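1-deoxy-D-xylulose 5-phosphate reductoisomerase (PDB 1R0K) catalyses the NADPH-dependent rearrangement and reduction of 1-deoxy-D-xylulose 5-phosphate to 2-C-methyl-D-erythritol 4-phosphate, a step of the non-mevalonate route to isoprenoids. Local coordinates at residues T20-E25 against E281-S286; L220-A225 against E313-G318; F236-H241 against P300-F305. All coordinates share one frame; numbering follows the deposited sequence.

Interaction 1. Residues T20-E25 against E281-S286; sequences TLDLIE and ETPAES
Leu23, on helix 15-25, reaches across to Thr282 and Pro283 in the loop that follows helix 267-275. From CB outward, neither CB nor CG of Leu23 touches 281-286. With CG turned opposite the carbonyl carbon (chi1 -60°), the isobutyl group swings round so that its fork faces the loop, and the two methyls do all the touching. CD1 lies 4.0 Å from Thr282 CG2. CD2 sits against the backbone end of the same side chain, 4.0 Å from Thr282 CB, and also reaches the proline ring, with CD2 4.1 Å from Pro283 CD. Helix 267-275 adds to this packing, since Arg267 touches both Leu23 and Pro283.

Asp22, one residue earlier, only grazes the proline. Its OD2 comes no nearer than 4.2 Å to Pro283 CG, and the carboxylate is instead engaged in salt bridges with Arg26 and Arg267. Within the loop, Ala284 N donates to Thr282 OG1 over 3.2 Å, with an N-H...O angle of 158°. That hydroxyl also bonds to the carbonyl of Asp254 of the second subunit, so the residue packed against Leu23 is tied into the dimer interface as well.

The loop motif is an ST turn. Its partner is the first helix after the first strand of a Rossmann-type parallel sheet; the start of that helix carries the predicted NADPH-binding residues Ser15 and Ile16.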
loop_
_atom_site.group_PDB
_atom_site.type_symbol
_atom_site.label_atom_id
_atom_site.label_comp_id
_atom_site.label_asym_id
_atom_site.label_seq_id
_atom_site.Cartn_x
_atom_site.Cartn_y
_atom_site.Cartn_z
ATOM N N THR B 20 21.304 -2.093 10.313
ATOM C CA THR B 20 20.761 -1.238 11.360
ATOM C C THR B 20 21.780 -0.166 11.744
ATOM O O THR B 20 21.432 1.003 11.872
ATOM C CB THR B 20 20.382 -2.059 12.613
ATOM O OG1 THR B 20 19.414 -3.053 12.254
ATOM C CG2 THR B 20 19.783 -1.149 13.694
ATOM N N LEU B 21 23.038 -0.562 11.923
ATOM C CA LEU B 21 24.079 0.403 12.286
ATOM C C LEU B 21 24.300 1.428 11.178
ATOM O O LEU B 21 24.556 2.603 11.451
ATOM C CB LEU B 21 25.384 -0.324 12.610
ATOM C CG LEU B 21 25.452 -0.829 14.058
ATOM C CD1 LEU B 21 26.629 -1.757 14.240
ATOM C CD2 LEU B 21 25.556 0.361 14.992
ATOM N N ASP B 22 24.198 0.981 9.932
ATOM C CA ASP B 22 24.362 1.869 8.788
ATOM C C ASP B 22 23.432 3.070 8.966
ATOM O O ASP B 22 23.859 4.219 8.870
ATOM C CB ASP B 22 24.013 1.132 7.488
ATOM C CG ASP B 22 24.190 2.005 6.250
ATOM O OD1 ASP B 22 25.309 2.048 5.695
ATOM O OD2 ASP B 22 23.207 2.656 5.834
ATOM N N LEU B 23 22.160 2.802 9.248
ATOM C CA LEU B 23 21.189 3.878 9.418
ATOM C C LEU B 23 21.432 4.701 10.675
ATOM O O LEU B 23 21.258 5.919 10.667
ATOM C CB LEU B 23 19.761 3.312 9.433
ATOM C CG LEU B 23 19.336 2.567 8.162
ATOM C CD1 LEU B 23 17.838 2.260 8.221
ATOM C CD2 LEU B 23 19.645 3.419 6.940
ATOM N N ILE B 24 21.832 4.039 11.758
ATOM C CA ILE B 24 22.098 4.744 13.010
ATOM C C ILE B 24 23.283 5.703 12.860
ATOM O O ILE B 24 23.220 6.856 13.284
ATOM C CB ILE B 24 22.410 3.751 14.160
ATOM C CG1 ILE B 24 21.154 2.946 14.505
ATOM C CG2 ILE B 24 22.913 4.512 15.390
ATOM C CD1 ILE B 24 21.383 1.841 15.515
ATOM N N GLU B 25 24.355 5.225 12.244
ATOM C CA GLU B 25 25.545 6.046 12.076
ATOM C C GLU B 25 25.400 7.236 11.125
ATOM O O GLU B 25 26.211 8.165 11.165
ATOM C CB GLU B 25 26.718 5.152 11.692
ATOM C CG GLU B 25 27.175 4.309 12.879
ATOM C CD GLU B 25 28.353 3.425 12.561
ATOM O OE1 GLU B 25 28.139 2.258 12.159
ATOM O OE2 GLU B 25 29.495 3.909 12.706
ATOM N N GLU B 281 14.966 8.898 5.717
ATOM C CA GLU B 281 15.541 8.548 4.440
ATOM C C GLU B 281 16.553 7.421 4.648
ATOM O O GLU B 281 17.150 7.301 5.721
ATOM C CB GLU B 281 16.230 9.766 3.824
ATOM C CG GLU B 281 16.835 9.487 2.462
ATOM C CD GLU B 281 17.137 10.749 1.694
ATOM O OE1 GLU B 281 17.864 11.610 2.232
ATOM O OE2 GLU B 281 16.645 10.878 0.551
ATOM N N THR B 282 16.694 6.561 3.647
ATOM C CA THR B 282 17.687 5.486 3.692
ATOM C C THR B 282 18.255 5.457 2.284
ATOM O O THR B 282 17.671 6.029 1.367
ATOM C CB THR B 282 17.087 4.087 4.003
ATOM O OG1 THR B 282 16.448 3.566 2.834
ATOM C CG2 THR B 282 16.079 4.165 5.148
ATOM N N PRO B 283 19.416 4.822 2.093
ATOM C CA PRO B 283 19.954 4.797 0.729
ATOM C C PRO B 283 19.401 3.653 -0.117
ATOM O O PRO B 283 19.900 3.380 -1.201
ATOM C CB PRO B 283 21.460 4.703 0.951
ATOM C CG PRO B 283 21.570 3.961 2.227
ATOM C CD PRO B 283 20.454 4.503 3.088
ATOM N N ALA B 284 18.358 2.991 0.373
ATOM C CA ALA B 284 17.755 1.888 -0.375
ATOM C C ALA B 284 17.401 2.347 -1.791
ATOM O O ALA B 284 16.924 3.464 -1.996
ATOM C CB ALA B 284 16.504 1.384 0.342
ATOM N N GLU B 285 17.633 1.478 -2.764
ATOM C CA GLU B 285 17.348 1.796 -4.156
ATOM C C GLU B 285 15.848 1.856 -4.448
ATOM O O GLU B 285 15.066 1.056 -3.924
ATOM C CB GLU B 285 18.015 0.757 -5.061
ATOM C CG GLU B 285 17.716 0.928 -6.540
ATOM C CD GLU B 285 18.521 -0.023 -7.411
ATOM O OE1 GLU B 285 18.476 -1.249 -7.170
ATOM O OE2 GLU B 285 19.196 0.457 -8.345
ATOM N N SER B 286 15.457 2.817 -5.282
ATOM C CA SER B 286 14.065 2.985 -5.682
ATOM C C SER B 286 13.762 1.967 -6.774
ATOM O O SER B 286 14.420 1.952 -7.816
ATOM C CB SER B 286 13.828 4.392 -6.229
ATOM O OG SER B 286 14.018 5.370 -5.229
#

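Interaction 2. Residues L220-A225 against E313-G318; sequences LELIEA and ESIKSG
Ile315 of helix 307-317 pushes its sec-butyl chain against Leu222 and Ile223 of helix 216-229, and every close approach between the two segments is apolar. The tightest is Ile223 CG1 to Ile315 CG1 at 3.4 Å, tighter than the usual van der Waals separation of two carbons. The terminal CD1 of Ile315 goes deeper, to 3.5 Å from Ile223 CA, where it meets the helix backbone itself, and it also lies 3.7 Å from Leu222 CG. An extended chain explains the reach: with CG1 opposite the carbonyl carbon and chi2 at 177°, CD1 is carried straight out from Ile315 and arrives between the two neighbouring residues. Cut back to an alanine, Ile315 would lose CG1 and CD1, which is likely to leave Leu222 CG and Ile223 CA without their partner and open a gap between the helices. Met325 of helix 321-337 packs on both Ile223 and Ser314.

Backbone hydrogen bonds run within each helix. The helix holding Ile315 closes with Gly318 N donating to Ser314 O over 2.7 Å, after which Gly318 turns off with a phi of 66°.

Polar groups belong to the surroundings. Ser314 OG returns to Leu310 O, while Glu221, a predicted metal and substrate ligand, forms a salt bridge with Lys218 and is turned off the interface.

With no hydrogen bond or charge crossing it, the contact rests on shape and burial alone. The helix that carries the predicted ligand Glu221 meets helix 307-317 through Leu222 and Ile223, by hydrophobic packing, while Glu221 takes no part.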
loop_
_atom_site.group_PDB
_atom_site.type_symbol
_atom_site.label_atom_id
_atom_site.label_comp_id
_atom_site.label_asym_id
_atom_site.label_seq_id
_atom_site.Cartn_x
_atom_site.Cartn_y
_atom_site.Cartn_z
ATOM N N LEU B 220 6.810 -20.768 8.624
ATOM C CA LEU B 220 7.186 -20.096 9.862
ATOM C C LEU B 220 6.749 -18.636 9.816
ATOM O O LEU B 220 6.330 -18.067 10.824
ATOM C CB LEU B 220 8.697 -20.199 10.076
ATOM C CG LEU B 220 9.213 -21.642 10.122
ATOM C CD1 LEU B 220 10.724 -21.647 10.234
ATOM C CD2 LEU B 220 8.586 -22.371 11.296
ATOM N N GLU B 221 6.848 -18.033 8.638
ATOM C CA GLU B 221 6.432 -16.651 8.463
ATOM C C GLU B 221 4.935 -16.521 8.718
ATOM O O GLU B 221 4.476 -15.532 9.281
ATOM C CB GLU B 221 6.772 -16.175 7.048
ATOM C CG GLU B 221 8.229 -15.793 6.890
ATOM C CD GLU B 221 8.607 -15.513 5.452
ATOM O OE1 GLU B 221 7.744 -15.031 4.696
ATOM O OE2 GLU B 221 9.776 -15.761 5.087
ATOM N N LEU B 222 4.175 -17.526 8.303
ATOM C CA LEU B 222 2.735 -17.519 8.503
ATOM C C LEU B 222 2.429 -17.552 9.994
ATOM O O LEU B 222 1.539 -16.850 10.479
ATOM C CB LEU B 222 2.106 -18.738 7.832
ATOM C CG LEU B 222 0.618 -18.948 8.084
ATOM C CD1 LEU B 222 -0.176 -17.760 7.561
ATOM C CD2 LEU B 222 0.175 -20.234 7.400
ATOM N N ILE B 223 3.170 -18.382 10.716
ATOM C CA ILE B 223 2.967 -18.508 12.146
ATOM C C ILE B 223 3.260 -17.174 12.815
ATOM O O ILE B 223 2.471 -16.695 13.622
ATOM C CB ILE B 223 3.867 -19.613 12.733
ATOM C CG1 ILE B 223 3.401 -20.974 12.208
ATOM C CG2 ILE B 223 3.819 -19.584 14.257
ATOM C CD1 ILE B 223 4.284 -22.127 12.618
ATOM N N GLU B 224 4.384 -16.566 12.456
ATOM C CA GLU B 224 4.757 -15.275 13.021
ATOM C C GLU B 224 3.705 -14.218 12.719
ATOM O O GLU B 224 3.347 -13.423 13.591
ATOM C CB GLU B 224 6.085 -14.803 12.442
ATOM C CG GLU B 224 7.276 -15.661 12.778
ATOM C CD GLU B 224 8.535 -15.143 12.109
ATOM O OE1 GLU B 224 8.770 -15.497 10.929
ATOM O OE2 GLU B 224 9.271 -14.367 12.758
ATOM N N ALA B 225 3.226 -14.205 11.475
ATOM C CA ALA B 225 2.218 -13.236 11.053
ATOM C C ALA B 225 0.941 -13.394 11.861
ATOM O O ALA B 225 0.287 -12.413 12.225
ATOM C CB ALA B 225 1.919 -13.408 9.570
ATOM N N GLU B 313 -1.611 -26.452 10.217
ATOM C CA GLU B 313 -2.154 -27.338 11.244
ATOM C C GLU B 313 -1.585 -27.001 12.619
ATOM O O GLU B 313 -2.298 -27.028 13.622
ATOM C CB GLU B 313 -1.864 -28.800 10.886
ATOM C CG GLU B 313 -2.403 -29.197 9.521
ATOM C CD GLU B 313 -2.159 -30.656 9.185
ATOM O OE1 GLU B 313 -1.053 -31.161 9.477
ATOM O OE2 GLU B 313 -3.070 -31.297 8.617
ATOM N N SER B 314 -0.301 -26.668 12.664
ATOM C CA SER B 314 0.326 -26.316 13.929
ATOM C C SER B 314 -0.348 -25.076 14.527
ATOM O O SER B 314 -0.632 -25.039 15.726
ATOM C CB SER B 314 1.824 -26.068 13.729
ATOM O OG SER B 314 2.490 -27.266 13.356
ATOM N N ILE B 315 -0.608 -24.066 13.698
ATOM C CA ILE B 315 -1.256 -22.844 14.176
ATOM C C ILE B 315 -2.668 -23.154 14.665
ATOM O O ILE B 315 -3.067 -22.720 15.746
ATOM C CB ILE B 315 -1.360 -21.771 13.065
ATOM C CG1 ILE B 315 0.033 -21.326 12.635
ATOM C CG2 ILE B 315 -2.164 -20.575 13.566
ATOM C CD1 ILE B 315 0.023 -20.336 11.490
ATOM N N LYS B 316 -3.418 -23.899 13.857
ATOM C CA LYS B 316 -4.784 -24.271 14.206
ATOM C C LYS B 316 -4.816 -24.936 15.569
ATOM O O LYS B 316 -5.642 -24.598 16.414
ATOM C CB LYS B 316 -5.364 -25.230 13.166
ATOM C CG LYS B 316 -5.571 -24.611 11.802
ATOM C CD LYS B 316 -6.208 -25.603 10.838
ATOM C CE LYS B 316 -6.476 -24.960 9.487
ATOM N NZ LYS B 316 -7.110 -25.908 8.528
ATOM N N SER B 317 -3.913 -25.888 15.779
ATOM C CA SER B 317 -3.842 -26.594 17.050
ATOM C C SER B 317 -3.308 -25.664 18.135
ATOM O O SER B 317 -3.699 -25.758 19.294
ATOM C CB SER B 317 -2.936 -27.818 16.920
ATOM O OG SER B 317 -3.377 -28.654 15.863
ATOM N N GLY B 318 -2.411 -24.762 17.751
ATOM C CA GLY B 318 -1.851 -23.831 18.713
ATOM C C GLY B 318 -1.000 -24.533 19.750
ATOM O O GLY B 318 -0.366 -25.549 19.465
#

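Interaction 3. Residues F236-H241 against P300-F305; sequences FEILVH and PDYERF
An outer strand, within this chain, of the mixed sheet, 236-240, is covered at Ile238 and Val240 by the loop leading into helix 307-317, through Pro300 and Tyr302. The side chains of the predicted substrate ligands Lys218 and Ser176 lie near those of Ile238 and Val240 respectively, so this part of the sheet probably borders the active site.

Pro300 sits closest. Its CD lies 3.1 Å from the carbonyl oxygen Ile238 O, a short approach of a ring carbon to a backbone oxygen. Further along the strand, Val240 and the proline run alongside each other, pointing opposite ways. Val240 has CG1 opposite its backbone N (chi1 175°), which leaves CG2 as the methyl facing the loop, 3.7 Å from Pro300 CA.

Beyond the proline the loop is shaped by an Asx motif. Arg304 N donates to Asp301 OD1 over 2.9 Å, arriving from well above the carboxylate plane. A long, weak salt bridge joins Arg304 NH1 to Asp301 OD2 at 3.4 Å, in the plane of the guanidinium, and Phe305 CE1 lies over one face of that group, toward its rim. Arg304 NH2 also bonds to the carbonyls of Arg181 and Thr183.

Tyr302 brings its phenol end across to Ile238, with OH 3.9 Å from Ile238 CD1, while Leu308 and Met312 of helix 307-317 pack on the tyrosine. The polar link is a water at the ring edge, in its plane: it lies 2.6 Å from Tyr302 OH and accepts from Ile238 N at 2.9 Å.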
loop_
_atom_site.group_PDB
_atom_site.type_symbol
_atom_site.label_atom_id
_atom_site.label_comp_id
_atom_site.label_asym_id
_atom_site.label_seq_id
_atom_site.Cartn_x
_atom_site.Cartn_y
_atom_site.Cartn_z
ATOM N N PHE B 236 -5.696 -15.638 6.083
ATOM C CA PHE B 236 -4.357 -15.618 5.509
ATOM C C PHE B 236 -4.292 -16.390 4.208
ATOM O O PHE B 236 -4.933 -17.432 4.047
ATOM C CB PHE B 236 -3.331 -16.210 6.473
ATOM C CG PHE B 236 -2.973 -15.300 7.604
ATOM C CD1 PHE B 236 -3.748 -15.266 8.759
ATOM C CD2 PHE B 236 -1.871 -14.459 7.509
ATOM C CE1 PHE B 236 -3.428 -14.408 9.805
ATOM C CE2 PHE B 236 -1.542 -13.593 8.550
ATOM C CZ PHE B 236 -2.320 -13.567 9.698
ATOM N N GLU B 237 -3.514 -15.859 3.277
ATOM C CA GLU B 237 -3.314 -16.479 1.982
ATOM C C GLU B 237 -1.848 -16.366 1.618
ATOM O O GLU B 237 -1.211 -15.352 1.897
ATOM C CB GLU B 237 -4.125 -15.764 0.904
ATOM C CG GLU B 237 -5.576 -16.174 0.810
ATOM C CD GLU B 237 -6.329 -15.339 -0.200
ATOM O OE1 GLU B 237 -5.693 -14.863 -1.168
ATOM O OE2 GLU B 237 -7.556 -15.172 -0.033
ATOM N N ILE B 238 -1.311 -17.410 1.008
ATOM C CA ILE B 238 0.071 -17.369 0.566
ATOM C C ILE B 238 -0.033 -17.265 -0.947
ATOM O O ILE B 238 -0.780 -18.015 -1.577
ATOM C CB ILE B 238 0.841 -18.644 0.960
ATOM C CG1 ILE B 238 0.918 -18.742 2.487
ATOM C CG2 ILE B 238 2.246 -18.625 0.343
ATOM C CD1 ILE B 238 1.570 -20.023 2.979
ATOM N N LEU B 239 0.681 -16.307 -1.522
ATOM C CA LEU B 239 0.656 -16.107 -2.964
ATOM C C LEU B 239 2.073 -16.179 -3.509
ATOM O O LEU B 239 2.937 -15.402 -3.102
ATOM C CB LEU B 239 0.030 -14.742 -3.301
ATOM C CG LEU B 239 0.018 -14.297 -4.771
ATOM C CD1 LEU B 239 -0.865 -15.218 -5.600
ATOM C CD2 LEU B 239 -0.483 -12.861 -4.873
ATOM N N VAL B 240 2.317 -17.121 -4.418
ATOM C CA VAL B 240 3.641 -17.253 -5.010
ATOM C C VAL B 240 3.825 -16.125 -6.019
ATOM O O VAL B 240 2.991 -15.908 -6.896
ATOM C CB VAL B 240 3.826 -18.628 -5.691
ATOM C CG1 VAL B 240 5.167 -18.680 -6.409
ATOM C CG2 VAL B 240 3.758 -19.739 -4.632
ATOM N N HIS B 241 4.928 -15.404 -5.863
ATOM C CA HIS B 241 5.270 -14.255 -6.691
ATOM C C HIS B 241 6.794 -14.309 -6.822
ATOM O O HIS B 241 7.523 -13.798 -5.977
ATOM C CB HIS B 241 4.777 -12.991 -5.956
ATOM C CG HIS B 241 5.328 -11.706 -6.488
ATOM N ND1 HIS B 241 5.319 -11.385 -7.828
ATOM C CD2 HIS B 241 5.890 -10.652 -5.851
ATOM C CE1 HIS B 241 5.855 -10.187 -7.994
ATOM N NE2 HIS B 241 6.210 -9.722 -6.809
ATOM N N PRO B 300 0.004 -21.243 -4.493
ATOM C CA PRO B 300 1.027 -22.092 -3.887
ATOM C C PRO B 300 0.570 -23.540 -4.083
ATOM O O PRO B 300 -0.617 -23.797 -4.298
ATOM C CB PRO B 300 1.002 -21.654 -2.427
ATOM C CG PRO B 300 -0.443 -21.308 -2.215
ATOM C CD PRO B 300 -0.774 -20.526 -3.465
ATOM N N ASP B 301 1.499 -24.482 -4.028
ATOM C CA ASP B 301 1.142 -25.883 -4.202
ATOM C C ASP B 301 1.325 -26.604 -2.873
ATOM O O ASP B 301 2.435 -26.989 -2.517
ATOM C CB ASP B 301 2.031 -26.527 -5.269
ATOM C CG ASP B 301 1.552 -27.911 -5.663
ATOM O OD1 ASP B 301 1.052 -28.640 -4.786
ATOM O OD2 ASP B 301 1.688 -28.272 -6.847
ATOM N N TYR B 302 0.231 -26.781 -2.140
ATOM C CA TYR B 302 0.283 -27.443 -0.842
ATOM C C TYR B 302 0.672 -28.917 -0.939
ATOM O O TYR B 302 1.172 -29.500 0.024
ATOM C CB TYR B 302 -1.060 -27.279 -0.127
ATOM C CG TYR B 302 -1.259 -25.871 0.399
ATOM C CD1 TYR B 302 -0.763 -25.499 1.648
ATOM C CD2 TYR B 302 -1.884 -24.893 -0.378
ATOM C CE1 TYR B 302 -0.882 -24.186 2.114
ATOM C CE2 TYR B 302 -2.006 -23.573 0.077
ATOM C CZ TYR B 302 -1.502 -23.230 1.324
ATOM O OH TYR B 302 -1.613 -21.937 1.787
ATOM N N GLU B 303 0.452 -29.514 -2.104
ATOM C CA GLU B 303 0.810 -30.910 -2.315
ATOM C C GLU B 303 2.321 -31.069 -2.426
ATOM O O GLU B 303 2.910 -31.950 -1.808
ATOM C CB GLU B 303 0.147 -31.441 -3.587
ATOM C CG GLU B 303 -1.314 -31.783 -3.411
ATOM C CD GLU B 303 -1.514 -32.897 -2.401
ATOM O OE1 GLU B 303 -0.939 -33.989 -2.602
ATOM O OE2 GLU B 303 -2.241 -32.683 -1.405
ATOM N N ARG B 304 2.949 -30.203 -3.211
ATOM C CA ARG B 304 4.391 -30.272 -3.399
ATOM C C ARG B 304 5.197 -29.691 -2.236
ATOM O O ARG B 304 6.368 -30.023 -2.061
ATOM C CB ARG B 304 4.762 -29.591 -4.717
ATOM C CG ARG B 304 4.366 -30.426 -5.938
ATOM C CD ARG B 304 4.364 -29.620 -7.227
ATOM N NE ARG B 304 5.627 -28.934 -7.444
ATOM C CZ ARG B 304 5.755 -27.616 -7.537
ATOM N NH1 ARG B 304 4.690 -26.832 -7.429
ATOM N NH2 ARG B 304 6.951 -27.082 -7.736
ATOM N N PHE B 305 4.569 -28.837 -1.434
ATOM C CA PHE B 305 5.256 -28.244 -0.294
ATOM C C PHE B 305 4.434 -28.436 0.981
ATOM O O PHE B 305 3.860 -27.491 1.519
ATOM C CB PHE B 305 5.532 -26.758 -0.572
ATOM C CG PHE B 305 6.337 -26.530 -1.822
ATOM C CD1 PHE B 305 5.707 -26.301 -3.043
ATOM C CD2 PHE B 305 7.725 -26.619 -1.791
ATOM C CE1 PHE B 305 6.450 -26.168 -4.222
ATOM C CE2 PHE B 305 8.482 -26.488 -2.967
ATOM C CZ PHE B 305 7.840 -26.262 -4.184
HETATM O O HOH W 1 -2.860 -19.855 0.858
#

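How the interactions relate
Following the chain from the N terminus, 20-25 comes first, on the Rossmann-type domain, and waits until 281-286 to close interaction 1. Within that span the chain passes 220-225 and 236-241, whose partners come later: 300-305 closes interaction 3, then 313-318 closes interaction 2. Interaction 3 is thus nested within interaction 2, while interaction 1 crosses both. Interactions 2 and 3 lie on the same side of the chain's centre and touch, Ala225 CB meeting Phe236 CE2 at 3.6 Å, which joins helix 216-229 to the following strand. Interaction 1 stands apart, its centre 32 Å from each of the others, tying the nucleotide-binding domain to the loop after helix 267-275.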